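Uncharacterized protein (Legionella pneumophila subsp. pneumophila str. Philadelphia 1, PDB 4RD8) is of unknown function but belongs to the DUF5636 family and is built mainly of helices, without strands. Local coordinates at residues E25-I28 / Q29-K33; N151-T154 / S155-C158. The protein carries 3 engineered substitutions. All coordinates share one frame; numbering follows the deposited sequence.

Contacts 1 and 2 are local contacts, each within one unbroken run of chain. Contact 1 is the first turns of helix 25-38. Contact 2 is the loop that leads into helix 157-162. Their centres lie about 13 Å apart, on the same side of the chain's centre. They meet through apolar packing, with Leu30 CD2 4.3 Å from Ile152 CG2. A polar tie runs beside this one. Glu150, just before 151-154, takes a hydrogen bond from Gln29 and a salt bridge from Lys33, both at OE2. The early helix is thus joined to the loop by one apolar touch and, at Glu150, by polar bonds. No active site or ligand is known here.

Contact 1: E25-I28 / Q29-K33; sequences EPFI and QLCTK
Cys31 SG lies over one face of the Phe27 ring, one helical turn on. It is 3.7 Å from the ring centroid and 23° off the ring normal. The sulfur is offset toward the rim, so CZ is its closest ring atom, with Phe27 CZ to Cys31 SG at 3.4 Å. This is a Cys sulfur-aromatic contact. With CG anti to N (chi1 175°), the Phe27 ring leans slightly toward the next turn, where Cys31 SG, beside its own N (chi1 -68°), comes back over its face.

The side-chain hydrogen bond is on another flank of the helix. Thr32 OG1 donates to Ile28 O at 2.8 Å, from above the carbonyl plane. Thr32 N donates to the same Ile28 O at 2.9 Å and comes from the opposite face. One carbonyl oxygen therefore holds two donors of one residue. The regular i to i+4 bonds of an alpha-helix complete the turn: Gln29 N to Glu25 O at 2.9 Å, Leu30 N to Pro26 O at 3.0 Å, and Cys31 N to Phe27 O at 3.0 Å.

Asn24 OD1 accepts from Phe27 N near the helix start. Cys31 packs on Cys179 and Leu183 of helix 179-184, and Phe27 touches Lys164.

The sulfur and the ring are buried together, and the Thr32 hydroxyl is satisfied by the helix backbone. Because Ile28 O takes the hydroxyl as well as the backbone N-H, the rotation of the hydroxyl is probably fixed.

Contact 2: N151-T154 / S155-C158; sequences NIPT and SEIC
The Glu156 carboxylate has the Pro153 ring over one of its faces, with Pro153 CG 3.7 Å from Glu156 CD and Pro153 CD 3.5 Å from Glu156 OE1. OE1 also forms a salt bridge with Arg160 NH2, one turn into the helix. The chain of Glu156 is extended beyond CG, which carries the carboxylate out across the proline.

The motif is a type I turn over 153-156, overlapped by a second i to i+3 turn, and Glu156 stands at the N-cap of helix 157-162. Glu156 N donates to Pro153 O at 2.9 Å. Ile157 N donates to Thr154 O at 3.2 Å, in a fairly straight bond (165° at the hydrogen). Both donors sit well above the carbonyl planes.

Ile157 lies alongside Thr154 and points the same way, and also packs on Trp135 and Ile139 of helix 130-144. Ile152 comes at about a right angle to Ile157. Its CG1 sits between its own N and carbonyl carbon (chi1 66°), which turns the end methyl toward the helix start. Ile152 CD1 ends 3.9 Å from Ile157 CG1.

Contact 1: E25-I28 / Q29-K33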
# COMPACT_ATOMS: atom_id res chain seq x y z
N GLU A 25 21.41 -1.66 -6.97
CA GLU A 25 20.72 -1.17 -8.16
C GLU A 25 19.36 -1.84 -8.43
O GLU A 25 18.41 -1.15 -8.80
CB GLU A 25 21.63 -1.24 -9.40
CG GLU A 25 22.91 -0.40 -9.27
CD GLU A 25 22.65 1.11 -9.19
OE1 GLU A 25 21.51 1.56 -9.44
OE2 GLU A 25 23.61 1.86 -8.88
N PRO A 26 19.26 -3.17 -8.24
CA PRO A 26 17.92 -3.75 -8.47
C PRO A 26 16.87 -3.19 -7.51
O PRO A 26 15.73 -2.98 -7.92
CB PRO A 26 18.15 -5.24 -8.23
CG PRO A 26 19.59 -5.46 -8.65
CD PRO A 26 20.29 -4.22 -8.13
N PHE A 27 17.25 -2.94 -6.26
CA PHE A 27 16.32 -2.36 -5.30
C PHE A 27 15.90 -0.97 -5.74
O PHE A 27 14.71 -0.63 -5.71
CB PHE A 27 16.94 -2.29 -3.91
CG PHE A 27 16.07 -1.59 -2.90
CD1 PHE A 27 14.91 -2.19 -2.42
CD2 PHE A 27 16.43 -0.34 -2.42
CE1 PHE A 27 14.12 -1.55 -1.47
CE2 PHE A 27 15.64 0.31 -1.49
CZ PHE A 27 14.48 -0.29 -1.01
N ILE A 28 16.88 -0.17 -6.15
CA ILE A 28 16.62 1.20 -6.57
C ILE A 28 15.68 1.20 -7.77
O ILE A 28 14.77 2.02 -7.84
CB ILE A 28 17.94 1.94 -6.93
CG1 ILE A 28 18.80 2.13 -5.68
CG2 ILE A 28 17.64 3.29 -7.57
CD1 ILE A 28 20.24 2.56 -5.97
N GLN A 29 15.91 0.28 -8.70
CA GLN A 29 15.07 0.17 -9.89
C GLN A 29 13.63 -0.19 -9.50
O GLN A 29 12.68 0.39 -10.03
CB GLN A 29 15.63 -0.87 -10.86
CG GLN A 29 14.75 -1.14 -12.08
CD GLN A 29 14.60 0.06 -13.02
OE1 GLN A 29 15.28 1.07 -12.87
NE2 GLN A 29 13.71 -0.07 -14.00
N LEU A 30 13.48 -1.13 -8.56
CA LEU A 30 12.15 -1.53 -8.11
C LEU A 30 11.40 -0.36 -7.48
O LEU A 30 10.22 -0.15 -7.76
CB LEU A 30 12.24 -2.72 -7.15
CG LEU A 30 12.73 -4.04 -7.76
CD1 LEU A 30 12.90 -5.09 -6.68
CD2 LEU A 30 11.77 -4.55 -8.84
N CYS A 31 12.09 0.41 -6.64
CA CYS A 31 11.46 1.58 -6.01
C CYS A 31 11.08 2.64 -7.03
O CYS A 31 10.04 3.29 -6.91
CB CYS A 31 12.39 2.20 -4.96
SG CYS A 31 12.65 1.17 -3.50
N THR A 32 11.95 2.83 -8.02
CA THR A 32 11.72 3.82 -9.05
C THR A 32 10.47 3.46 -9.85
O THR A 32 9.65 4.33 -10.16
CB THR A 32 12.93 3.93 -9.97
OG1 THR A 32 14.06 4.33 -9.19
CG2 THR A 32 12.69 4.94 -11.08
N LYS A 33 10.31 2.17 -10.16
CA LYS A 33 9.12 1.71 -10.88
C LYS A 33 7.85 1.96 -10.06
O LYS A 33 6.84 2.43 -10.61
CB LYS A 33 9.27 0.23 -11.26
CG LYS A 33 10.41 -0.04 -12.24
CD LYS A 33 10.15 0.57 -13.60
CE LYS A 33 9.10 -0.21 -14.38
NZ LYS A 33 9.64 -1.49 -14.92

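Contact 2: N151-T154 / S155-C158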
# COMPACT_ATOMS: atom_id res chain seq x y z
N ASN A 151 10.03 -8.45 -13.37
CA ASN A 151 9.77 -9.89 -13.38
C ASN A 151 10.24 -10.63 -12.13
O ASN A 151 10.57 -11.82 -12.20
CB ASN A 151 10.36 -10.55 -14.63
CG ASN A 151 9.64 -11.82 -15.01
OD1 ASN A 151 8.48 -12.01 -14.63
ND2 ASN A 151 10.31 -12.69 -15.74
N ILE A 152 10.28 -9.94 -10.99
CA ILE A 152 10.50 -10.64 -9.73
C ILE A 152 9.25 -11.49 -9.47
O ILE A 152 8.16 -11.15 -9.94
CB ILE A 152 10.78 -9.69 -8.53
CG1 ILE A 152 9.56 -8.83 -8.19
CG2 ILE A 152 12.00 -8.82 -8.80
CD1 ILE A 152 9.69 -8.11 -6.85
N PRO A 153 9.41 -12.61 -8.76
CA PRO A 153 8.22 -13.39 -8.41
C PRO A 153 7.29 -12.59 -7.51
O PRO A 153 7.76 -11.84 -6.65
CB PRO A 153 8.79 -14.58 -7.62
CG PRO A 153 10.18 -14.74 -8.17
CD PRO A 153 10.66 -13.33 -8.41
N THR A 154 5.98 -12.75 -7.70
CA THR A 154 5.02 -11.97 -6.93
C THR A 154 5.22 -12.23 -5.43
O THR A 154 5.16 -11.31 -4.62
CB THR A 154 3.58 -12.31 -7.36
OG1 THR A 154 3.40 -11.92 -8.73
CG2 THR A 154 2.57 -11.58 -6.48
N SER A 155 5.52 -13.48 -5.09
CA SER A 155 5.67 -13.88 -3.69
C SER A 155 6.91 -13.28 -3.03
O SER A 155 7.10 -13.41 -1.82
CB SER A 155 5.71 -15.40 -3.59
OG SER A 155 6.88 -15.92 -4.20
N GLU A 156 7.77 -12.63 -3.82
CA GLU A 156 8.99 -12.02 -3.27
C GLU A 156 8.92 -10.50 -3.15
O GLU A 156 9.91 -9.87 -2.80
CB GLU A 156 10.23 -12.45 -4.08
CG GLU A 156 10.47 -13.96 -4.02
CD GLU A 156 11.70 -14.42 -4.78
OE1 GLU A 156 12.40 -13.57 -5.38
OE2 GLU A 156 11.97 -15.64 -4.78
N ILE A 157 7.75 -9.93 -3.42
CA ILE A 157 7.58 -8.48 -3.33
C ILE A 157 7.84 -8.00 -1.91
O ILE A 157 8.51 -6.98 -1.70
CB ILE A 157 6.17 -8.06 -3.79
CG1 ILE A 157 6.07 -8.13 -5.32
CG2 ILE A 157 5.84 -6.64 -3.34
CD1 ILE A 157 4.65 -8.00 -5.85
N CYS A 158 7.34 -8.73 -0.92
CA CYS A 158 7.53 -8.31 0.48
C CYS A 158 9.02 -8.32 0.86
O CYS A 158 9.56 -7.32 1.33
CB CYS A 158 6.74 -9.21 1.43
SG CYS A 158 6.73 -8.58 3.12